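Local coordinates for arylesterase (Sulfolobus solfataricus, PDB 5L2P), which hydrolyses aromatic esters such as phenyl acetate and aryl dialkyl phosphates such as paraoxon, acting on a broad range of substrates, at residues 291-294 with 295-298; 208-212 with 213-217; 260-263 with 264-268; 6-9 with 10-14; 128-131 with 132-136. All coordinates share one frame; numbering follows the deposited sequence.

Overall arrangement
All five interactions are local ones, four joining successive turns of a helix and interaction 2 spanning a loop and the first turn of helix 212-217; along the chain they come in the order 4, 5, 2, 3, 1. Interactions 1 and 3, with centres about 23 Å apart, lie on helices 287-305 and 254-266; these helices contact alternate residues of strand 271-276, consistent with the layered alpha/beta hydrolase fold, and both also touch the second subunit. Interaction 5, on helix 124-138, packs on strands 77-81 and 49-56. Interactions 2 and 4, about 25 Å apart between centres, belong to helices 212-217 and 5-17, which approach the inferred catalytic residues. The set samples both the sheet framework and the active-site surroundings.

Interaction 1: residues 291-294 with 295-298; sequences RQVT and VMIG
Val293 meets the following helical turn with both of its methyl branches. CG1 lies 3.8 Å from Ile297 CD1, four residues on, whereas CG2 lies 4.0 Å from Met296 CE, three residues on. The division follows from the valine's first torsion (171°), which sets CG1 anti to the backbone N and leaves CG2 beside that N. Met296 contributes through a bend at its last torsion, chi3 -66°, which folds the terminal methyl back until CE is 3.6 Å from Val293 CA. Ile297 adds its own methylene to the contact, CG1 passing 3.3 Å from Val293 O.

These side chains belong to helix 287-305, the C-terminal helix of the alpha/beta hydrolase fold, which follows the segment carrying the probable catalytic His281. Val293 and Met296 reach Val276 and Phe274 of strand 271-276, and Ile297 rests on Val180 and Val182 of strand 178-182. Gln292, Val295 and Met296 also pack against Ala299 or Leu300 of the second subunit.

Regular i to i+4 backbone bonds tie the two turns together: Val295 N to Arg291 O and Met296 N to Gln292 O, each 2.9 Å, then Ile297 N to Val293 O and Gly298 N to Thr294 O, each 3.0 Å. Polar side chains look outside these turns. Thr294 turns OG1 back to the carbonyl O of Ser290, an intrahelical bond that gives the hydroxyl of this buried threonine a partner. Arg291 lays only its aliphatic part near Val295, while its guanidinium NH2 forms a salt bridge with Asp45 OD1.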
loop_
_atom_site.group_PDB
_atom_site.type_symbol
_atom_site.label_atom_id
_atom_site.label_comp_id
_atom_site.label_asym_id
_atom_site.label_seq_id
_atom_site.Cartn_x
_atom_site.Cartn_y
_atom_site.Cartn_z
ATOM N N ARG A 291 23.985 4.134 10.661
ATOM C CA ARG A 291 25.044 5.096 10.437
ATOM C C ARG A 291 24.744 6.003 9.230
ATOM O O ARG A 291 24.882 7.229 9.296
ATOM C CB ARG A 291 26.396 4.380 10.238
ATOM C CG ARG A 291 27.524 5.322 9.925
ATOM C CD ARG A 291 28.773 4.551 9.661
ATOM N NE ARG A 291 29.271 3.988 10.912
ATOM C CZ ARG A 291 30.010 4.664 11.806
ATOM N NH1 ARG A 291 30.331 5.940 11.609
ATOM N NH2 ARG A 291 30.424 4.050 12.907
ATOM N N GLN A 292 24.357 5.377 8.130
ATOM C CA GLN A 292 24.061 6.077 6.874
ATOM C C GLN A 292 22.964 7.099 7.023
ATOM O O GLN A 292 23.104 8.229 6.527
ATOM C CB GLN A 292 23.692 5.084 5.775
ATOM C CG GLN A 292 24.902 4.317 5.251
ATOM C CD GLN A 292 24.542 3.335 4.190
ATOM O OE1 GLN A 292 23.640 2.497 4.365
ATOM N NE2 GLN A 292 25.239 3.418 3.068
ATOM N N VAL A 293 21.909 6.741 7.738
ATOM C CA VAL A 293 20.821 7.695 8.008
ATOM C C VAL A 293 21.307 8.892 8.785
ATOM O O VAL A 293 20.940 10.040 8.457
ATOM C CB VAL A 293 19.615 7.004 8.696
ATOM C CG1 VAL A 293 18.574 7.991 9.183
ATOM C CG2 VAL A 293 18.955 6.007 7.749
ATOM N N THR A 294 22.115 8.639 9.837
ATOM C CA THR A 294 22.666 9.730 10.695
ATOM C C THR A 294 23.576 10.663 9.885
ATOM O O THR A 294 23.544 11.874 10.060
ATOM C CB THR A 294 23.447 9.182 11.915
ATOM O OG1 THR A 294 22.673 8.163 12.545
ATOM C CG2 THR A 294 23.677 10.249 12.925
ATOM N N VAL A 295 24.395 10.070 9.017
ATOM C CA VAL A 295 25.284 10.848 8.150
ATOM C C VAL A 295 24.508 11.702 7.130
ATOM O O VAL A 295 24.866 12.860 6.902
ATOM C CB VAL A 295 26.282 9.918 7.419
ATOM C CG1 VAL A 295 26.973 10.592 6.256
ATOM C CG2 VAL A 295 27.330 9.438 8.393
ATOM N N MET A 296 23.473 11.116 6.534
ATOM C CA MET A 296 22.579 11.882 5.611
ATOM C C MET A 296 21.944 13.097 6.306
ATOM O O MET A 296 21.937 14.228 5.779
ATOM C CB MET A 296 21.457 10.988 5.052
ATOM C CG MET A 296 21.970 9.966 4.077
ATOM S SD MET A 296 20.704 9.061 3.193
ATOM C CE MET A 296 19.950 8.169 4.516
ATOM N N ILE A 297 21.403 12.842 7.495
ATOM C CA ILE A 297 20.768 13.888 8.264
ATOM C C ILE A 297 21.770 14.971 8.590
ATOM O O ILE A 297 21.438 16.144 8.504
ATOM C CB ILE A 297 20.133 13.318 9.532
ATOM C CG1 ILE A 297 18.855 12.534 9.187
ATOM C CG2 ILE A 297 19.827 14.411 10.548
ATOM C CD1 ILE A 297 18.329 11.653 10.331
ATOM N N GLY A 298 22.982 14.583 9.008
ATOM C CA GLY A 298 24.046 15.537 9.332
ATOM C C GLY A 298 24.422 16.436 8.162
ATOM O O GLY A 298 24.615 17.638 8.331
#

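Interaction 2: residues 208-212 with 213-217; sequences LPVDY and GVKMY
Asp211 occupies the N-cap position of helix 212-217, and its carbonyl O accepts Lys215 N at 3.1 Å in a nearly straight bond, with an N-H...O angle of 171°. One residue further, Met216 N reaches Tyr212 O at 3.2 Å, so the chain passes from the extended segment at Val210 directly into helical turns.

Tyr212 and Met216 make an extensive side-chain contact. The tyrosine has CG anti to its backbone N (chi1 -179°), which brings one ring face to Met216. Met216 CG sits over that face in a CH-pi contact, 4.0 Å from the Tyr212 ring centroid and 18° off the normal. The sulfur comes obliquely to the same ring, a Met-aromatic contact, and bends at chi2 and chi3 carry CE to within 3.6 Å of Tyr212 CZ. Phe27 of helix 27-39 touches both side chains.

Val210 crosses Val214 at about a right angle, its CG1 lying 3.9 Å from Val214 CG1; the same methyl is 3.7 Å from Lys215 CG, the start of an aliphatic chain that runs past Val210.

The Asp211 carboxylate stands near the first turn, OD2 being 3.6 Å from Gly213 N and OD1 lying against Val214 CG2. With a lysine in its place the first turn is likely to lose the favourable negative charge near the Gly213 amide and gain a repulsive positive one. The contact combines apolar packing, in which one methylene covers an aromatic face with the sulfur oblique to it, with a carboxylate that probably favours the helix start electrostatically.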
loop_
_atom_site.group_PDB
_atom_site.type_symbol
_atom_site.label_atom_id
_atom_site.label_comp_id
_atom_site.label_asym_id
_atom_site.label_seq_id
_atom_site.Cartn_x
_atom_site.Cartn_y
_atom_site.Cartn_z
ATOM N N LEU A 208 -2.806 -3.497 21.066
ATOM C CA LEU A 208 -3.901 -2.550 20.773
ATOM C C LEU A 208 -5.079 -2.817 21.698
ATOM O O LEU A 208 -5.307 -3.951 22.074
ATOM C CB LEU A 208 -4.335 -2.661 19.306
ATOM C CG LEU A 208 -3.277 -2.361 18.223
ATOM C CD1 LEU A 208 -3.885 -2.506 16.814
ATOM C CD2 LEU A 208 -2.589 -1.016 18.359
ATOM N N PRO A 209 -5.860 -1.796 22.044
ATOM C CA PRO A 209 -5.807 -0.415 21.553
ATOM C C PRO A 209 -4.729 0.468 22.188
ATOM O O PRO A 209 -4.186 1.349 21.508
ATOM C CB PRO A 209 -7.213 0.135 21.882
ATOM C CG PRO A 209 -7.619 -0.634 23.072
ATOM C CD PRO A 209 -7.017 -2.017 22.930
ATOM N N VAL A 210 -4.432 0.263 23.466
ATOM C CA VAL A 210 -3.435 1.110 24.140
ATOM C C VAL A 210 -2.269 0.225 24.610
ATOM O O VAL A 210 -2.448 -0.634 25.470
ATOM C CB VAL A 210 -4.040 1.849 25.359
ATOM C CG1 VAL A 210 -3.072 2.880 25.888
ATOM C CG2 VAL A 210 -5.340 2.545 24.994
ATOM N N ASP A 211 -1.065 0.432 24.078
ATOM C CA ASP A 211 0.055 -0.422 24.455
ATOM C C ASP A 211 0.660 -0.028 25.809
ATOM O O ASP A 211 0.320 1.009 26.408
ATOM C CB ASP A 211 1.134 -0.509 23.380
ATOM C CG ASP A 211 2.022 0.716 23.336
ATOM O OD1 ASP A 211 1.489 1.846 23.379
ATOM O OD2 ASP A 211 3.257 0.539 23.286
ATOM N N TYR A 212 1.544 -0.916 26.272
ATOM C CA TYR A 212 2.142 -0.847 27.589
ATOM C C TYR A 212 2.890 0.457 27.805
ATOM O O TYR A 212 2.779 1.054 28.881
ATOM C CB TYR A 212 3.096 -2.026 27.772
ATOM C CG TYR A 212 3.774 -2.088 29.105
ATOM C CD1 TYR A 212 3.026 -2.103 30.271
ATOM C CD2 TYR A 212 5.171 -2.148 29.206
ATOM C CE1 TYR A 212 3.641 -2.167 31.517
ATOM C CE2 TYR A 212 5.801 -2.231 30.451
ATOM C CZ TYR A 212 5.030 -2.224 31.605
ATOM O OH TYR A 212 5.615 -2.294 32.863
ATOM N N GLY A 213 3.649 0.892 26.802
ATOM C CA GLY A 213 4.467 2.080 26.955
ATOM C C GLY A 213 3.656 3.339 27.145
ATOM O O GLY A 213 4.004 4.181 27.948
ATOM N N VAL A 214 2.563 3.467 26.390
ATOM C CA VAL A 214 1.665 4.615 26.492
ATOM C C VAL A 214 0.965 4.630 27.857
ATOM O O VAL A 214 0.907 5.650 28.481
ATOM C CB VAL A 214 0.616 4.601 25.339
ATOM C CG1 VAL A 214 -0.417 5.719 25.488
ATOM C CG2 VAL A 214 1.310 4.744 23.994
ATOM N N LYS A 215 0.439 3.500 28.308
ATOM C CA LYS A 215 -0.223 3.406 29.620
ATOM C C LYS A 215 0.679 3.846 30.775
ATOM O O LYS A 215 0.207 4.422 31.752
ATOM C CB LYS A 215 -0.668 1.975 29.909
ATOM C CG LYS A 215 -1.908 1.528 29.167
ATOM C CD LYS A 215 -2.221 0.082 29.520
ATOM C CE LYS A 215 -3.430 -0.448 28.746
ATOM N NZ LYS A 215 -4.721 -0.049 29.384
ATOM N N MET A 216 1.971 3.557 30.661
ATOM C CA MET A 216 2.951 3.926 31.687
ATOM C C MET A 216 3.277 5.413 31.656
ATOM O O MET A 216 3.518 6.013 32.686
ATOM C CB MET A 216 4.228 3.128 31.485
ATOM C CG MET A 216 4.000 1.643 31.611
ATOM S SD MET A 216 4.495 1.073 33.236
ATOM C CE MET A 216 6.255 0.848 32.946
ATOM N N TYR A 217 3.254 6.000 30.464
ATOM C CA TYR A 217 3.627 7.399 30.247
ATOM C C TYR A 217 2.482 8.352 30.535
ATOM O O TYR A 217 2.692 9.354 31.225
ATOM C CB TYR A 217 4.140 7.562 28.823
ATOM C CG TYR A 217 4.603 8.940 28.443
ATOM C CD1 TYR A 217 5.513 9.622 29.237
ATOM C CD2 TYR A 217 4.148 9.554 27.247
ATOM C CE1 TYR A 217 5.945 10.885 28.876
ATOM C CE2 TYR A 217 4.572 10.802 26.892
ATOM C CZ TYR A 217 5.467 11.468 27.703
ATOM O OH TYR A 217 5.910 12.728 27.350
#

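Interaction 3: residues 260-263 with 264-268; sequences YAYR and LMESG
Glu266 runs out beside Tyr262, one helical turn earlier, and can be followed atom by atom. CB lies over one face of the tyrosine ring, offset toward its rim, and is 3.5 Å from Tyr262 O. CG, anti to the glutamate's own backbone N (chi1 -164°), heads toward the phenol end, 4.1 Å from Tyr262 OH. The chain stays extended, so CD remains 4.0 Å from that OH, and OE1 turns inward to meet Tyr262 CE2. Carboxylate and ring planes are only 27° apart. OE2, at the tip, forms a salt bridge with Arg199 of the third subunit. An alanine replacing Tyr262 would probably deprive the glutamate of its supporting ring and let the carboxylate turn more freely at that interface.

Tyr260 and Leu264 repeat the i to i+4 pairing on the buried side, Tyr260 CE2 to Leu264 CD1 3.5 Å, within the beta-alpha-beta unit of strands 242-248 and 271-276. At the helix end Gly268, with positive phi, completes a Schellman motif, and Ser267 OG donates to Arg263 O at 2.7 Å. That carbonyl also accepts a weak bond from Ser267 N, so side chain and backbone of one serine together satisfy an acceptor in the last turn.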
loop_
_atom_site.group_PDB
_atom_site.type_symbol
_atom_site.label_atom_id
_atom_site.label_comp_id
_atom_site.label_asym_id
_atom_site.label_seq_id
_atom_site.Cartn_x
_atom_site.Cartn_y
_atom_site.Cartn_z
ATOM N N TYR A 260 2.383 12.813 9.545
ATOM C CA TYR A 260 2.866 14.031 10.203
ATOM C C TYR A 260 3.635 14.899 9.220
ATOM O O TYR A 260 3.447 16.098 9.167
ATOM C CB TYR A 260 3.787 13.659 11.379
ATOM C CG TYR A 260 4.251 14.856 12.204
ATOM C CD1 TYR A 260 3.385 15.536 13.036
ATOM C CD2 TYR A 260 5.561 15.306 12.142
ATOM C CE1 TYR A 260 3.805 16.634 13.786
ATOM C CE2 TYR A 260 5.980 16.411 12.873
ATOM C CZ TYR A 260 5.089 17.080 13.676
ATOM O OH TYR A 260 5.467 18.199 14.416
ATOM N N ALA A 261 4.479 14.265 8.421
ATOM C CA ALA A 261 5.262 14.957 7.424
ATOM C C ALA A 261 4.360 15.561 6.350
ATOM O O ALA A 261 4.575 16.685 5.933
ATOM C CB ALA A 261 6.258 14.013 6.798
ATOM N N TYR A 262 3.324 14.849 5.921
ATOM C CA TYR A 262 2.386 15.455 4.967
ATOM C C TYR A 262 1.620 16.625 5.575
ATOM O O TYR A 262 1.443 17.644 4.920
ATOM C CB TYR A 262 1.426 14.454 4.314
ATOM C CG TYR A 262 0.459 15.187 3.390
ATOM C CD1 TYR A 262 0.923 15.955 2.313
ATOM C CD2 TYR A 262 -0.913 15.138 3.609
ATOM C CE1 TYR A 262 0.039 16.650 1.492
ATOM C CE2 TYR A 262 -1.810 15.814 2.795
ATOM C CZ TYR A 262 -1.329 16.590 1.743
ATOM O OH TYR A 262 -2.200 17.275 0.924
ATOM N N ARG A 263 1.182 16.484 6.817
ATOM C CA ARG A 263 0.496 17.564 7.501
ATOM C C ARG A 263 1.324 18.851 7.595
ATOM O O ARG A 263 0.774 19.966 7.478
ATOM C CB ARG A 263 0.034 17.135 8.900
ATOM C CG ARG A 263 -1.233 16.313 8.864
ATOM C CD ARG A 263 -2.492 17.158 8.807
ATOM N NE ARG A 263 -2.824 17.804 10.079
ATOM C CZ ARG A 263 -3.271 17.169 11.172
ATOM N NH1 ARG A 263 -3.398 15.822 11.204
ATOM N NH2 ARG A 263 -3.570 17.884 12.260
ATOM N N LEU A 264 2.620 18.701 7.837
ATOM C CA LEU A 264 3.534 19.835 7.827
ATOM C C LEU A 264 3.606 20.461 6.424
ATOM O O LEU A 264 3.556 21.658 6.306
ATOM C CB LEU A 264 4.927 19.413 8.261
ATOM C CG LEU A 264 5.066 19.011 9.752
ATOM C CD1 LEU A 264 6.468 18.453 10.013
ATOM C CD2 LEU A 264 4.783 20.117 10.760
ATOM N N MET A 265 3.740 19.646 5.374
ATOM C CA MET A 265 3.811 20.141 4.011
ATOM C C MET A 265 2.566 20.921 3.642
ATOM O O MET A 265 2.648 21.996 3.039
ATOM C CB MET A 265 3.947 19.005 3.023
ATOM C CG MET A 265 5.325 18.437 2.893
ATOM S SD MET A 265 5.294 16.967 1.814
ATOM C CE MET A 265 6.972 16.329 2.092
ATOM N N GLU A 266 1.420 20.369 4.005
ATOM C CA GLU A 266 0.156 21.011 3.769
ATOM C C GLU A 266 0.006 22.321 4.533
ATOM O O GLU A 266 -0.679 23.232 4.045
ATOM C CB GLU A 266 -0.928 20.049 4.171
ATOM C CG GLU A 266 -2.298 20.384 3.652
ATOM C CD GLU A 266 -3.316 19.360 4.126
ATOM O OE1 GLU A 266 -2.878 18.291 4.686
ATOM O OE2 GLU A 266 -4.540 19.615 3.910
ATOM N N SER A 267 0.668 22.434 5.693
ATOM C CA SER A 267 0.609 23.639 6.525
ATOM C C SER A 267 1.622 24.672 6.107
ATOM O O SER A 267 1.708 25.703 6.719
ATOM C CB SER A 267 0.880 23.291 8.005
ATOM O OG SER A 267 -0.074 22.351 8.483
ATOM N N GLY A 268 2.414 24.394 5.094
ATOM C CA GLY A 268 3.373 25.366 4.589
ATOM C C GLY A 268 4.768 25.241 5.027
ATOM O O GLY A 268 5.603 25.995 4.576
#

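Interaction 4: residues 6-9 with 10-14; sequences EVRN and FLQVY
Glu6 joins the next turn through its carbonyl O, which accepts Phe10 N at 3.1 Å, while its carboxylate OE2 is gripped by two groups outside the helix, Arg288 NH2 in a salt bridge and Ser286 OG in a hydrogen bond. The first torsion places CG between the backbone N and the carbonyl carbon (chi1 58°), directing the acid away from the following turn and toward these partners. The motif is the plain alpha-helix, here helix 5-17 near the N-terminus of an alpha/beta hydrolase. Its inner side approaches the active site: the side chain of Leu11 is about 9 Å from that of His281.

The i to i+4 ladder continues with Leu11 N to Val7 O at 3.1 Å, then Gln12 N to Arg8 O and Val13 N to Asn9 O, both 3.2 Å. On the inner side Val7 CG1 and Leu11 CD1 are only loosely together, at 4.4 Å. Val7 rests on Asn279 and Val280 of strand 279-280, and Leu11 on Leu3. Val7 O also stands at the edge of the Phe10 ring, near its plane, with Phe10 CB 3.4 Å from Val7 O.

On the solvent-facing side, Asn9 and Gln12 lie side by side and point the same way, their amide planes 31° apart. Gln12 also crosses Arg8 obliquely; the amide stands almost at right angles to the guanidinium, 81° between planes, and meets the arginine through its aliphatic part, Gln12 NE2 lying 4.0 Å from Arg8 CG.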
loop_
_atom_site.group_PDB
_atom_site.type_symbol
_atom_site.label_atom_id
_atom_site.label_comp_id
_atom_site.label_asym_id
_atom_site.label_seq_id
_atom_site.Cartn_x
_atom_site.Cartn_y
_atom_site.Cartn_z
ATOM N N GLU A 6 20.681 -9.160 7.472
ATOM C CA GLU A 6 21.269 -8.851 8.785
ATOM C C GLU A 6 20.193 -8.495 9.799
ATOM O O GLU A 6 20.297 -8.842 10.966
ATOM C CB GLU A 6 22.366 -7.745 8.718
ATOM C CG GLU A 6 21.928 -6.400 8.133
ATOM C CD GLU A 6 23.052 -5.363 7.950
ATOM O OE1 GLU A 6 24.089 -5.448 8.681
ATOM O OE2 GLU A 6 22.889 -4.459 7.070
ATOM N N VAL A 7 19.155 -7.799 9.354
ATOM C CA VAL A 7 18.046 -7.430 10.238
ATOM C C VAL A 7 17.212 -8.657 10.594
ATOM O O VAL A 7 16.789 -8.823 11.724
ATOM C CB VAL A 7 17.160 -6.348 9.605
ATOM C CG1 VAL A 7 15.927 -6.058 10.488
ATOM C CG2 VAL A 7 17.979 -5.080 9.383
ATOM N N ARG A 8 16.967 -9.504 9.607
ATOM C CA ARG A 8 16.217 -10.737 9.821
ATOM C C ARG A 8 16.944 -11.653 10.855
ATOM O O ARG A 8 16.321 -12.215 11.735
ATOM C CB ARG A 8 16.098 -11.470 8.500
ATOM C CG ARG A 8 15.159 -12.659 8.481
ATOM C CD ARG A 8 15.408 -13.378 7.166
ATOM N NE ARG A 8 14.481 -14.459 6.820
ATOM C CZ ARG A 8 13.401 -14.337 6.042
ATOM N NH1 ARG A 8 13.018 -13.154 5.553
ATOM N NH2 ARG A 8 12.665 -15.408 5.775
ATOM N N ASN A 9 18.256 -11.791 10.708
ATOM C CA ASN A 9 19.064 -12.552 11.618
ATOM C C ASN A 9 19.020 -11.967 13.053
ATOM O O ASN A 9 18.928 -12.713 14.047
ATOM C CB ASN A 9 20.521 -12.632 11.090
ATOM C CG ASN A 9 20.652 -13.493 9.840
ATOM O OD1 ASN A 9 19.654 -14.041 9.341
ATOM N ND2 ASN A 9 21.888 -13.633 9.335
ATOM N N PHE A 10 19.054 -10.641 13.146
ATOM C CA PHE A 10 18.925 -9.965 14.424
ATOM C C PHE A 10 17.605 -10.318 15.128
ATOM O O PHE A 10 17.574 -10.543 16.347
ATOM C CB PHE A 10 19.084 -8.432 14.251
ATOM C CG PHE A 10 18.693 -7.638 15.466
ATOM C CD1 PHE A 10 19.556 -7.527 16.546
ATOM C CD2 PHE A 10 17.439 -7.038 15.546
ATOM C CE1 PHE A 10 19.193 -6.806 17.682
ATOM C CE2 PHE A 10 17.050 -6.340 16.681
ATOM C CZ PHE A 10 17.927 -6.221 17.753
ATOM N N LEU A 11 16.513 -10.349 14.370
ATOM C CA LEU A 11 15.183 -10.613 14.930
ATOM C C LEU A 11 15.107 -12.022 15.472
ATOM O O LEU A 11 14.543 -12.235 16.521
ATOM C CB LEU A 11 14.084 -10.371 13.856
ATOM C CG LEU A 11 13.881 -8.909 13.428
ATOM C CD1 LEU A 11 12.966 -8.829 12.245
ATOM C CD2 LEU A 11 13.314 -8.080 14.562
ATOM N N GLN A 12 15.683 -12.979 14.761
ATOM C CA GLN A 12 15.756 -14.376 15.229
ATOM C C GLN A 12 16.467 -14.480 16.581
ATOM O O GLN A 12 15.974 -15.146 17.496
ATOM C CB GLN A 12 16.451 -15.271 14.205
ATOM C CG GLN A 12 15.602 -15.460 12.954
ATOM C CD GLN A 12 16.368 -15.963 11.730
ATOM O OE1 GLN A 12 17.567 -16.249 11.786
ATOM N NE2 GLN A 12 15.663 -16.050 10.598
ATOM N N VAL A 13 17.602 -13.819 16.707
ATOM C CA VAL A 13 18.379 -13.841 17.938
ATOM C C VAL A 13 17.629 -13.089 19.048
ATOM O O VAL A 13 17.630 -13.526 20.209
ATOM C CB VAL A 13 19.794 -13.231 17.730
ATOM C CG1 VAL A 13 20.504 -13.006 19.050
ATOM C CG2 VAL A 13 20.618 -14.099 16.808
ATOM N N TYR A 14 17.000 -11.974 18.693
ATOM C CA TYR A 14 16.338 -11.140 19.697
ATOM C C TYR A 14 15.204 -11.869 20.411
ATOM O O TYR A 14 15.069 -11.804 21.635
ATOM C CB TYR A 14 15.788 -9.885 19.054
ATOM C CG TYR A 14 14.907 -9.023 19.960
ATOM C CD1 TYR A 14 15.446 -8.249 21.009
ATOM C CD2 TYR A 14 13.543 -8.944 19.726
ATOM C CE1 TYR A 14 14.640 -7.446 21.789
ATOM C CE2 TYR A 14 12.722 -8.125 20.485
ATOM C CZ TYR A 14 13.263 -7.392 21.518
ATOM O OH TYR A 14 12.417 -6.571 22.252
#

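Interaction 5: residues 128-131 with 132-136; sequences DCFN and AIVWA
Phe130 presents one ring face to Val134, whose CG2 methyl sits over it in a CH-pi contact, 4.1 Å from the ring centroid and 19° off the normal. The methyl is displaced toward the rim, and lies 3.9 Å from both Phe130 CE2 and CZ. Two torsions produce the overlap: the phenylalanine has CG anti to its backbone N (chi1 175°), and Val134 has CG2 beside its own N, leaning back toward the preceding turn. Leu168 of helix 157-171 and Asn172 also touch the phenyl group. The other aromatic side chain, Trp135, carries its indole away from the earlier turn and onto Met53 and Ile55 of strand 49-56.

Helix 124-138 packs against the central sheet of the alpha/beta hydrolase fold. Cys129, Ala132 and Ile133 face strand 77-81 at Phe81 and Met79, and Cys129 and Ile133 also touch helix 157-171, which follows Ser156, the probable nucleophile. Ala132 touches Ile55 as well.

Along the main chain, Val134 N donates to Phe130 O at 3.0 Å, and Trp135 N reaches Asn131 O at 2.9 Å. Ile133 N to Cys129 O, at 3.2 Å, and Ala132 N to Asp128 O, at 3.1 Å, complete the turn. The Asp128 carboxylate is buried, and its OD1 pairs with Arg115 NH2 in a salt bridge.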
loop_
_atom_site.group_PDB
_atom_site.type_symbol
_atom_site.label_atom_id
_atom_site.label_comp_id
_atom_site.label_asym_id
_atom_site.label_seq_id
_atom_site.Cartn_x
_atom_site.Cartn_y
_atom_site.Cartn_z
ATOM N N ASP A 128 11.027 18.679 30.322
ATOM C CA ASP A 128 12.462 18.525 30.566
ATOM C C ASP A 128 13.255 18.828 29.307
ATOM O O ASP A 128 14.295 19.495 29.371
ATOM C CB ASP A 128 12.834 17.096 31.044
ATOM C CG ASP A 128 12.555 16.870 32.523
ATOM O OD1 ASP A 128 12.078 17.786 33.219
ATOM O OD2 ASP A 128 12.768 15.740 32.983
ATOM N N CYS A 129 12.767 18.319 28.165
ATOM C CA CYS A 129 13.460 18.525 26.907
ATOM C C CYS A 129 13.359 19.980 26.490
ATOM O O CYS A 129 14.328 20.538 25.974
ATOM C CB CYS A 129 12.902 17.615 25.833
ATOM S SG CYS A 129 13.290 15.844 26.012
ATOM N N PHE A 130 12.215 20.612 26.739
ATOM C CA PHE A 130 12.017 21.997 26.308
ATOM C C PHE A 130 12.872 22.926 27.141
ATOM O O PHE A 130 13.506 23.827 26.590
ATOM C CB PHE A 130 10.538 22.396 26.363
ATOM C CG PHE A 130 10.279 23.844 26.057
ATOM C CD1 PHE A 130 10.401 24.319 24.762
ATOM C CD2 PHE A 130 9.876 24.733 27.068
ATOM C CE1 PHE A 130 10.120 25.651 24.462
ATOM C CE2 PHE A 130 9.608 26.069 26.775
ATOM C CZ PHE A 130 9.736 26.536 25.474
ATOM N N ASN A 131 12.901 22.715 28.458
ATOM C CA ASN A 131 13.800 23.483 29.364
ATOM C C ASN A 131 15.274 23.348 29.016
ATOM O O ASN A 131 16.033 24.296 29.176
ATOM C CB ASN A 131 13.586 23.131 30.853
ATOM C CG ASN A 131 12.228 23.605 31.367
ATOM O OD1 ASN A 131 11.635 24.563 30.841
ATOM N ND2 ASN A 131 11.707 22.911 32.371
ATOM N N ALA A 132 15.684 22.174 28.543
ATOM C CA ALA A 132 17.064 21.992 28.053
ATOM C C ALA A 132 17.350 22.856 26.787
ATOM O O ALA A 132 18.445 23.372 26.636
ATOM C CB ALA A 132 17.335 20.529 27.799
ATOM N N ILE A 133 16.366 23.027 25.909
ATOM C CA ILE A 133 16.518 23.918 24.731
ATOM C C ILE A 133 16.628 25.376 25.163
ATOM O O ILE A 133 17.478 26.112 24.662
ATOM C CB ILE A 133 15.330 23.796 23.745
ATOM C CG1 ILE A 133 15.242 22.398 23.159
ATOM C CG2 ILE A 133 15.396 24.831 22.604
ATOM C CD1 ILE A 133 13.943 22.190 22.415
ATOM N N VAL A 134 15.760 25.780 26.088
ATOM C CA VAL A 134 15.812 27.129 26.644
ATOM C C VAL A 134 17.153 27.385 27.340
ATOM O O VAL A 134 17.740 28.436 27.164
ATOM C CB VAL A 134 14.657 27.352 27.647
ATOM C CG1 VAL A 134 14.799 28.660 28.409
ATOM C CG2 VAL A 134 13.331 27.279 26.925
ATOM N N TRP A 135 17.652 26.406 28.096
ATOM C CA TRP A 135 18.996 26.513 28.737
ATOM C C TRP A 135 20.092 26.709 27.711
ATOM O O TRP A 135 20.933 27.555 27.882
ATOM C CB TRP A 135 19.286 25.272 29.594
ATOM C CG TRP A 135 20.613 25.263 30.203
ATOM C CD1 TRP A 135 20.934 25.766 31.406
ATOM C CD2 TRP A 135 21.833 24.758 29.632
ATOM N NE1 TRP A 135 22.279 25.626 31.632
ATOM C CE2 TRP A 135 22.853 25.000 30.566
ATOM C CE3 TRP A 135 22.161 24.150 28.427
ATOM C CZ2 TRP A 135 24.183 24.647 30.345
ATOM C CZ3 TRP A 135 23.504 23.832 28.183
ATOM C CH2 TRP A 135 24.495 24.066 29.149
ATOM N N ALA A 136 20.083 25.925 26.644
ATOM C CA ALA A 136 21.093 26.043 25.574
ATOM C C ALA A 136 21.067 27.414 24.909
ATOM O O ALA A 136 22.128 27.990 24.594
ATOM C CB ALA A 136 20.860 24.973 24.522
#